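Local coordinates for protein cysteine hydrolase (Vibrio cholerae, PDB 6V98) that is a type VI secretion system effector, probably a papain-like cysteine hydrolase that attacks the envelope of rival bacteria, at residues G2-L16 with G108-F122. Residues are numbered along the deposited sequence; the frame is centred on the assembly and turned at random.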
loop_
_atom_site.group_PDB
_atom_site.type_symbol
_atom_site.label_atom_id
_atom_site.label_comp_id
_atom_site.label_asym_id
_atom_site.label_seq_id
_atom_site.Cartn_x
_atom_site.Cartn_y
_atom_site.Cartn_z
ATOM N N GLY A 2 9.887 -7.418 20.450
ATOM C CA GLY A 2 8.453 -7.257 20.583
ATOM C C GLY A 2 7.905 -5.997 19.951
ATOM O O GLY A 2 6.770 -5.616 20.250
ATOM N N ASN A 3 8.683 -5.334 19.093
ATOM C CA ASN A 3 8.245 -4.097 18.455
ATOM C C ASN A 3 7.156 -4.397 17.435
ATOM O O ASN A 3 7.291 -5.325 16.633
ATOM C CB ASN A 3 9.432 -3.410 17.776
ATOM C CG ASN A 3 9.104 -2.010 17.276
ATOM O OD1 ASN A 3 8.447 -1.226 17.965
ATOM N ND2 ASN A 3 9.556 -1.695 16.060
ATOM N N ASP A 4 6.073 -3.615 17.477
ATOM C CA ASP A 4 4.961 -3.797 16.548
ATOM C C ASP A 4 5.428 -3.688 15.098
ATOM O O ASP A 4 6.324 -2.914 14.763
ATOM C CB ASP A 4 3.875 -2.748 16.798
ATOM C CG ASP A 4 2.851 -3.190 17.829
ATOM O OD1 ASP A 4 2.832 -4.382 18.176
ATOM O OD2 ASP A 4 2.070 -2.338 18.290
ATOM N N ASP A 5 4.789 -4.470 14.226
ATOM C CA ASP A 5 5.025 -4.346 12.801
ATOM C C ASP A 5 4.400 -3.054 12.279
ATOM O O ASP A 5 3.665 -2.355 12.987
ATOM C CB ASP A 5 4.451 -5.556 12.068
ATOM C CG ASP A 5 4.993 -6.865 12.613
ATOM O OD1 ASP A 5 6.236 -6.991 12.743
ATOM O OD2 ASP A 5 4.182 -7.758 12.922
ATOM N N PHE A 6 4.689 -2.754 11.013
ATOM C CA PHE A 6 4.194 -1.564 10.340
ATOM C C PHE A 6 3.431 -1.976 9.092
ATOM O O PHE A 6 3.891 -2.833 8.332
ATOM C CB PHE A 6 5.327 -0.618 9.896
ATOM C CG PHE A 6 6.243 -0.156 11.006
ATOM C CD1 PHE A 6 7.195 -1.007 11.537
ATOM C CD2 PHE A 6 6.186 1.154 11.466
ATOM C CE1 PHE A 6 8.070 -0.561 12.543
ATOM C CE2 PHE A 6 7.051 1.607 12.473
ATOM C CZ PHE A 6 7.985 0.744 13.008
ATOM N N LEU A 7 2.270 -1.359 8.888
ATOM C CA LEU A 7 1.543 -1.426 7.621
ATOM C C LEU A 7 1.294 0.009 7.175
ATOM O O LEU A 7 0.667 0.788 7.904
ATOM C CB LEU A 7 0.223 -2.202 7.753
ATOM C CG LEU A 7 -0.375 -2.667 6.419
ATOM C CD1 LEU A 7 0.448 -3.835 5.862
ATOM C CD2 LEU A 7 -1.846 -3.073 6.571
ATOM N N ILE A 8 1.812 0.364 6.003
ATOM C CA ILE A 8 1.757 1.737 5.514
ATOM C C ILE A 8 1.020 1.741 4.183
ATOM O O ILE A 8 1.657 1.605 3.123
ATOM C CB ILE A 8 3.163 2.341 5.373
ATOM C CG1 ILE A 8 3.939 2.174 6.679
ATOM C CG2 ILE A 8 3.082 3.811 4.975
ATOM C CD1 ILE A 8 5.353 2.718 6.608
ATOM N N PRO A 9 -0.307 1.841 4.194
ATOM C CA PRO A 9 -1.033 2.155 2.963
ATOM C C PRO A 9 -0.475 3.438 2.378
ATOM O O PRO A 9 -0.267 4.420 3.095
ATOM C CB PRO A 9 -2.483 2.327 3.438
ATOM C CG PRO A 9 -2.565 1.532 4.738
ATOM C CD PRO A 9 -1.197 1.720 5.362
ATOM N N VAL A 10 -0.211 3.428 1.073
ATOM C CA VAL A 10 0.302 4.607 0.378
ATOM C C VAL A 10 -0.604 4.885 -0.813
ATOM O O VAL A 10 -0.972 3.961 -1.544
ATOM C CB VAL A 10 1.774 4.427 -0.051
ATOM C CG1 VAL A 10 2.672 4.347 1.201
ATOM C CG2 VAL A 10 1.962 3.182 -0.905
ATOM N N VAL A 11 -0.988 6.148 -0.990
ATOM C CA VAL A 11 -1.763 6.589 -2.138
ATOM C C VAL A 11 -0.951 7.641 -2.880
ATOM O O VAL A 11 -0.262 8.461 -2.263
ATOM C CB VAL A 11 -3.141 7.143 -1.713
ATOM C CG1 VAL A 11 -3.871 7.763 -2.898
ATOM C CG2 VAL A 11 -3.993 6.019 -1.088
ATOM N N PHE A 12 -1.013 7.592 -4.206
ATOM C CA PHE A 12 -0.355 8.555 -5.082
ATOM C C PHE A 12 -1.468 9.421 -5.642
ATOM O O PHE A 12 -2.054 9.087 -6.679
ATOM C CB PHE A 12 0.406 7.835 -6.201
ATOM C CG PHE A 12 1.291 6.714 -5.701
ATOM C CD1 PHE A 12 0.833 5.400 -5.688
ATOM C CD2 PHE A 12 2.576 6.986 -5.229
ATOM C CE1 PHE A 12 1.641 4.375 -5.216
ATOM C CE2 PHE A 12 3.394 5.976 -4.769
ATOM C CZ PHE A 12 2.924 4.662 -4.758
ATOM N N PRO A 13 -1.826 10.526 -4.983
ATOM C CA PRO A 13 -3.059 11.233 -5.364
ATOM C C PRO A 13 -2.993 11.889 -6.726
ATOM O O PRO A 13 -4.046 12.206 -7.289
ATOM C CB PRO A 13 -3.228 12.288 -4.260
ATOM C CG PRO A 13 -2.119 12.060 -3.284
ATOM C CD PRO A 13 -1.067 11.262 -3.960
ATOM N N ASP A 14 -1.798 12.122 -7.263
ATOM C CA ASP A 14 -1.646 12.787 -8.550
ATOM C C ASP A 14 -1.416 11.807 -9.693
ATOM O O ASP A 14 -1.141 12.235 -10.819
ATOM C CB ASP A 14 -0.509 13.795 -8.471
ATOM C CG ASP A 14 -0.771 14.861 -7.433
ATOM O OD1 ASP A 14 -1.926 15.337 -7.357
ATOM O OD2 ASP A 14 0.164 15.206 -6.691
ATOM N N TYR A 15 -1.516 10.513 -9.408
ATOM C CA TYR A 15 -1.387 9.451 -10.400
ATOM C C TYR A 15 -2.501 9.559 -11.431
ATOM O O TYR A 15 -3.661 9.789 -11.086
ATOM C CB TYR A 15 -1.459 8.118 -9.661
ATOM C CG TYR A 15 -1.188 6.851 -10.426
ATOM C CD1 TYR A 15 0.032 6.203 -10.294
ATOM C CD2 TYR A 15 -2.168 6.264 -11.210
ATOM C CE1 TYR A 15 0.281 5.019 -10.944
ATOM C CE2 TYR A 15 -1.927 5.076 -11.875
ATOM C CZ TYR A 15 -0.703 4.458 -11.736
ATOM O OH TYR A 15 -0.454 3.282 -12.396
ATOM N N LEU A 16 -2.156 9.380 -12.706
ATOM C CA LEU A 16 -3.104 9.582 -13.793
ATOM C C LEU A 16 -3.497 8.237 -14.380
ATOM O O LEU A 16 -2.631 7.463 -14.797
ATOM C CB LEU A 16 -2.516 10.482 -14.879
ATOM C CG LEU A 16 -2.396 11.955 -14.476
ATOM C CD1 LEU A 16 -1.542 12.727 -15.454
ATOM C CD2 LEU A 16 -3.773 12.579 -14.351
ATOM N N GLY A 108 4.473 4.739 -8.698
ATOM C CA GLY A 108 3.682 5.917 -8.421
ATOM C C GLY A 108 3.838 7.101 -9.351
ATOM O O GLY A 108 3.486 8.220 -8.961
ATOM N N GLN A 109 4.347 6.884 -10.569
ATOM C CA GLN A 109 4.472 7.945 -11.572
ATOM C C GLN A 109 5.308 9.119 -11.052
ATOM O O GLN A 109 5.134 10.274 -11.475
ATOM C CB GLN A 109 3.096 8.423 -12.050
ATOM C CG GLN A 109 2.340 7.335 -12.824
ATOM C CD GLN A 109 1.037 7.825 -13.430
ATOM O OE1 GLN A 109 0.675 8.991 -13.290
ATOM N NE2 GLN A 109 0.307 6.915 -14.087
ATOM N N GLU A 110 6.219 8.819 -10.130
ATOM C CA GLU A 110 7.151 9.802 -9.595
ATOM C C GLU A 110 6.403 10.965 -8.961
ATOM O O GLU A 110 6.821 12.119 -9.049
ATOM C CB GLU A 110 8.128 10.294 -10.673
ATOM C CG GLU A 110 9.049 9.202 -11.201
ATOM C CD GLU A 110 9.864 9.665 -12.388
ATOM O OE1 GLU A 110 9.348 9.624 -13.515
ATOM O OE2 GLU A 110 11.003 10.110 -12.179
ATOM N N GLY A 111 5.275 10.654 -8.315
ATOM C CA GLY A 111 4.474 11.648 -7.646
ATOM C C GLY A 111 4.581 11.548 -6.130
ATOM O O GLY A 111 5.244 10.673 -5.569
ATOM N N ARG A 112 3.880 12.466 -5.471
ATOM C CA ARG A 112 3.873 12.500 -4.015
ATOM C C ARG A 112 3.049 11.345 -3.458
ATOM O O ARG A 112 2.228 10.738 -4.150
ATOM C CB ARG A 112 3.314 13.831 -3.490
ATOM C CG ARG A 112 1.794 13.987 -3.621
ATOM C CD ARG A 112 1.337 15.406 -3.300
ATOM N NE ARG A 112 -0.090 15.627 -3.572
ATOM C CZ ARG A 112 -1.053 15.540 -2.655
ATOM N NH1 ARG A 112 -0.761 15.219 -1.396
ATOM N NH2 ARG A 112 -2.314 15.777 -2.990
ATOM N N ILE A 113 3.270 11.062 -2.176
ATOM C CA ILE A 113 2.591 9.983 -1.469
ATOM C C ILE A 113 1.797 10.585 -0.323
ATOM O O ILE A 113 2.301 11.457 0.392
ATOM C CB ILE A 113 3.599 8.940 -0.953
ATOM C CG1 ILE A 113 4.265 8.232 -2.135
ATOM C CG2 ILE A 113 2.924 7.947 0.035
ATOM C CD1 ILE A 113 5.322 7.243 -1.754
ATOM N N SER A 114 0.544 10.157 -0.182
ATOM C CA SER A 114 -0.239 10.335 1.035
ATOM C C SER A 114 -0.410 8.966 1.676
ATOM O O SER A 114 -0.868 8.040 1.011
ATOM C CB SER A 114 -1.614 10.939 0.730
ATOM O OG SER A 114 -1.519 12.226 0.145
ATOM N N GLY A 115 -0.049 8.826 2.962
ATOM C CA GLY A 115 -0.127 7.534 3.613
ATOM C C GLY A 115 -0.628 7.633 5.043
ATOM O O GLY A 115 -0.830 8.723 5.585
ATOM N N VAL A 116 -0.860 6.464 5.632
ATOM C CA VAL A 116 -1.076 6.327 7.068
ATOM C C VAL A 116 -0.128 5.255 7.572
ATOM O O VAL A 116 0.260 4.349 6.827
ATOM C CB VAL A 116 -2.540 5.967 7.431
ATOM C CG1 VAL A 116 -3.466 7.110 7.060
ATOM C CG2 VAL A 116 -2.972 4.643 6.753
ATOM N N VAL A 117 0.229 5.343 8.848
ATOM C CA VAL A 117 1.140 4.386 9.463
ATOM C C VAL A 117 0.361 3.619 10.518
ATOM O O VAL A 117 -0.067 4.190 11.527
ATOM C CB VAL A 117 2.369 5.076 10.067
ATOM C CG1 VAL A 117 3.297 4.048 10.656
ATOM C CG2 VAL A 117 3.088 5.918 8.993
ATOM N N LEU A 118 0.186 2.320 10.293
ATOM C CA LEU A 118 -0.587 1.455 11.169
ATOM C C LEU A 118 0.356 0.486 11.859
ATOM O O LEU A 118 1.356 0.062 11.279
ATOM C CB LEU A 118 -1.630 0.662 10.374
ATOM C CG LEU A 118 -2.459 1.445 9.367
ATOM C CD1 LEU A 118 -3.337 0.502 8.592
ATOM C CD2 LEU A 118 -3.272 2.525 10.080
ATOM N N ARG A 119 0.021 0.115 13.090
ATOM C CA ARG A 119 0.903 -0.717 13.898
ATOM C C ARG A 119 0.150 -1.896 14.501
ATOM O O ARG A 119 -1.001 -1.765 14.925
ATOM C CB ARG A 119 1.551 0.102 15.032
ATOM C CG ARG A 119 2.366 1.305 14.554
ATOM C CD ARG A 119 3.577 0.910 13.711
ATOM N NE ARG A 119 4.563 0.107 14.436
ATOM C CZ ARG A 119 5.433 0.600 15.320
ATOM N NH1 ARG A 119 5.435 1.892 15.610
ATOM N NH2 ARG A 119 6.301 -0.202 15.918
ATOM N N GLY A 120 0.836 -3.024 14.601
ATOM C CA GLY A 120 0.275 -4.195 15.245
ATOM C C GLY A 120 1.200 -5.372 15.034
ATOM O O GLY A 120 2.258 -5.255 14.410
ATOM N N LYS A 121 0.789 -6.518 15.579
ATOM C CA LYS A 121 1.533 -7.763 15.392
ATOM C C LYS A 121 0.852 -8.527 14.268
ATOM O O LYS A 121 -0.169 -9.182 14.488
ATOM C CB LYS A 121 1.582 -8.580 16.680
ATOM C CG LYS A 121 2.301 -7.881 17.830
ATOM C CD LYS A 121 3.785 -7.721 17.520
ATOM C CE LYS A 121 4.537 -7.010 18.634
ATOM N NZ LYS A 121 3.714 -6.743 19.841
ATOM N N PHE A 122 1.403 -8.437 13.053
ATOM C CA PHE A 122 0.712 -9.052 11.929
ATOM C C PHE A 122 1.597 -9.376 10.732
ATOM O O PHE A 122 1.067 -9.711 9.670
ATOM C CB PHE A 122 -0.437 -8.148 11.461
ATOM C CG PHE A 122 -0.040 -6.721 11.268
ATOM C CD1 PHE A 122 0.919 -6.369 10.323
ATOM C CD2 PHE A 122 -0.618 -5.725 12.026
ATOM C CE1 PHE A 122 1.306 -5.051 10.155
ATOM C CE2 PHE A 122 -0.235 -4.399 11.856
ATOM C CZ PHE A 122 0.717 -4.064 10.914
HETATM O O HOH W 1 -0.504 -1.546 18.286
HETATM O O HOH W 2 0.938 11.220 -6.428
HETATM O O HOH W 3 2.801 14.626 -7.030
HETATM O O HOH W 4 1.140 11.630 -12.663
HETATM O O HOH W 5 1.835 3.960 -13.992
#
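Gly-108 sets its CA over the centre of the Phe-12 ring, 3.6 Å from the centroid; with no side chain, it can lie close against the ring in a CH-pi contact. Next comes Gln-109, whose extended side chain lays NE2 over the centre of one face of the Tyr-15 ring while bonding the backbone of Leu-16 twice: OE1 takes its N-H and NE2 gives to its carbonyl, the complementary pair a primary amide can offer. Arg-112 leaves the backbone with CG between N and the carbonyl carbon (chi1 74°) and then runs straight, placing the flat of its guanidinium over Pro-13 CG and bringing NE to Asp-14 OD2 at 3.2 Å, a salt bridge.

From Ile-113 to Gly-120 the chain pairs antiparallel with strand 5-12. Ile-113 packs CG1 against Phe-12 and CG2 against Val-10, whereas Ser-114 N gives to Val-11 O and Val-11 N to Ser-114 O, each at 2.8 Å. Gly-115, without a side chain, lies where its CA comes within 4.4 Å of Val-10 CA; Pro-9, lacking an N-H, only accepts, in a weak bond from Val-116 N. Leu-118 and Leu-7 restore the paired bonds.

Arg-119, bent at chi2 and chi3, stacks its guanidinium on Phe-6 with planes 7° apart, a cation-pi contact. In the guanidinium plane, NE reaches Asp-5 O at 3.0 Å and NH2 reaches Asp-4 O at 2.9 Å, so the planar cation is held by both its face and its edge. Lys-121 adds a salt bridge to Asp-4. Asp-5 OD2 accepts from Phe-122 N (2.9 Å) and Phe-123 N at the start of helix 123-134, where Phe-122 is the N-cap residue.

Strand 5-12 is the middle of the seven-stranded antiparallel sheet, consistent with a clan CA peptidase-like core; 44-50 and 188-193 flank the pair. Helix 93-107 packs on Phe-12 and Ile-113, and helix 176-184 on Val-11 and Val-116, near a calcium ion about 5 Å from the Ser-114 side chain.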